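Local coordinates for probable threonyl-tRNA synthetase 1 (Aeropyrum pernix, PDB 3A32), which probably catalyses the attachment of threonine to tRNA(Thr) in two steps, activation by ATP and transfer, and probably cannot remove mischarged serine because it lacks an editing domain, at residues I344-T348 / K377-K381. Numbering follows the deposited sequence.
Sequences IAVKT and KGSSK
Ile344 lays its CG2 methyl against the CB of Ser379 at 3.9 Å, while its other branch, through CG1, passes obliquely over the CB of Lys377. These three residues and Val346 share one face of two parallel strands, the face on which helix 384-393 packs. CG2 of Ile344 can point along the strand toward Ser379 because it lies anti to the backbone N, with CG1 beside that N (chi1 -59°). Val346 likewise sets CG1 anti to its N (-170°), which brings this methyl within 3.5 Å of the carbonyl carbon of Ser380; its closest neighbours across the contact are the carbonyl C and O of Ser380, backbone atoms and not a side chain. On the other face, toward helix 353-369, lie Ala345 and Lys347; the CB of Lys347 reaches the O of Ser379 at 3.4 Å, and its bent chain then leads away to a salt bridge with Glu357.

Four backbone hydrogen bonds fix the parallel register. Ala345 N meets the O of Lys377 at 2.9 Å and almost linearly, and the O of Ala345 accepts from Ser379 N at 2.8 Å. The next link is less regular: Lys347 N approaches the O of Ser379 at 3.1 Å from above the carbonyl plane, 52° out of it. Lys381 N then closes the series on the O of Lys347.

The strands belong to the beta-alpha-beta unit 341-347, 353-369, 373-380 of the anticodon-binding domain, away from the zinc site. Chemically, the strands are joined by backbone hydrogen bonds and by van der Waals contacts of aliphatic carbons, some with each other and some with backbone carbonyls, whereas the polar ends of Lys347 and Ser379 are engaged outside this strand pair, by acidic residues of the two flanking helices, Glu357 (salt bridge) and Asp387 (hydrogen bond), tying each face of the sheet to its helix.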
loop_
_atom_site.group_PDB
_atom_site.type_symbol
_atom_site.label_atom_id
_atom_site.label_comp_id
_atom_site.label_asym_id
_atom_site.label_seq_id
_atom_site.Cartn_x
_atom_site.Cartn_y
_atom_site.Cartn_z
ATOM N N ILE A 344 27.488 -14.274 -2.702
ATOM C CA ILE A 344 28.850 -14.005 -2.217
ATOM C C ILE A 344 29.885 -14.746 -3.085
ATOM O O ILE A 344 29.949 -15.977 -3.087
ATOM C CB ILE A 344 28.990 -14.352 -0.711
ATOM C CG1 ILE A 344 27.979 -13.527 0.101
ATOM C CG2 ILE A 344 30.408 -13.997 -0.188
ATOM C CD1 ILE A 344 27.385 -14.198 1.268
ATOM N N ALA A 345 30.663 -13.968 -3.839
ATOM C CA ALA A 345 31.588 -14.520 -4.808
ATOM C C ALA A 345 32.934 -14.703 -4.086
ATOM O O ALA A 345 33.566 -13.721 -3.706
ATOM C CB ALA A 345 31.718 -13.563 -6.016
ATOM N N VAL A 346 33.365 -15.945 -3.857
ATOM C CA VAL A 346 34.617 -16.138 -3.106
ATOM C C VAL A 346 35.807 -16.257 -4.081
ATOM O O VAL A 346 36.124 -17.345 -4.592
ATOM C CB VAL A 346 34.545 -17.307 -2.174
ATOM C CG1 VAL A 346 35.781 -17.311 -1.243
ATOM C CG2 VAL A 346 33.176 -17.310 -1.371
ATOM N N LYS A 347 36.418 -15.119 -4.382
ATOM C CA LYS A 347 37.466 -15.079 -5.409
ATOM C C LYS A 347 38.775 -15.673 -4.889
ATOM O O LYS A 347 39.029 -15.691 -3.681
ATOM C CB LYS A 347 37.648 -13.664 -5.942
ATOM C CG LYS A 347 36.772 -13.427 -7.148
ATOM C CD LYS A 347 36.243 -12.016 -7.211
ATOM C CE LYS A 347 35.043 -11.937 -8.213
ATOM N NZ LYS A 347 35.362 -11.355 -9.595
ATOM N N THR A 348 39.581 -16.178 -5.820
ATOM C CA THR A 348 40.764 -16.970 -5.500
ATOM C C THR A 348 42.049 -16.290 -5.963
ATOM O O THR A 348 43.110 -16.568 -5.432
ATOM C CB THR A 348 40.688 -18.417 -6.117
ATOM O OG1 THR A 348 40.685 -18.350 -7.546
ATOM C CG2 THR A 348 39.414 -19.134 -5.666
ATOM N N LYS A 377 28.090 -9.671 -3.025
ATOM C CA LYS A 377 29.296 -9.265 -2.311
ATOM C C LYS A 377 30.525 -9.929 -2.993
ATOM O O LYS A 377 30.543 -11.117 -3.202
ATOM C CB LYS A 377 29.185 -9.658 -0.826
ATOM C CG LYS A 377 30.416 -9.376 0.070
ATOM C CD LYS A 377 30.833 -7.875 0.077
ATOM C CE LYS A 377 32.143 -7.733 0.836
ATOM N NZ LYS A 377 32.476 -6.303 1.157
ATOM N N GLY A 378 31.503 -9.131 -3.390
ATOM C CA GLY A 378 32.787 -9.620 -3.887
ATOM C C GLY A 378 33.677 -9.949 -2.705
ATOM O O GLY A 378 34.015 -9.085 -1.914
ATOM N N SER A 379 34.041 -11.208 -2.542
ATOM C CA SER A 379 34.842 -11.597 -1.368
ATOM C C SER A 379 36.063 -12.366 -1.861
ATOM O O SER A 379 36.383 -12.305 -3.045
ATOM C CB SER A 379 33.999 -12.432 -0.398
ATOM O OG SER A 379 34.666 -12.582 0.859
ATOM N N SER A 380 36.726 -13.107 -0.983
ATOM C CA SER A 380 37.967 -13.789 -1.313
ATOM C C SER A 380 38.148 -14.912 -0.311
ATOM O O SER A 380 37.453 -14.919 0.713
ATOM C CB SER A 380 39.162 -12.789 -1.326
ATOM O OG SER A 380 39.609 -12.486 -0.014
ATOM N N LYS A 381 39.028 -15.883 -0.614
ATOM C CA LYS A 381 39.321 -16.985 0.304
ATOM C C LYS A 381 39.814 -16.476 1.664
ATOM O O LYS A 381 39.368 -16.930 2.712
ATOM C CB LYS A 381 40.394 -17.921 -0.267
ATOM C CG LYS A 381 40.021 -18.708 -1.531
ATOM C CD LYS A 381 41.039 -19.850 -1.826
ATOM C CE LYS A 381 40.576 -21.186 -1.199
ATOM N NZ LYS A 381 41.583 -22.315 -1.378
#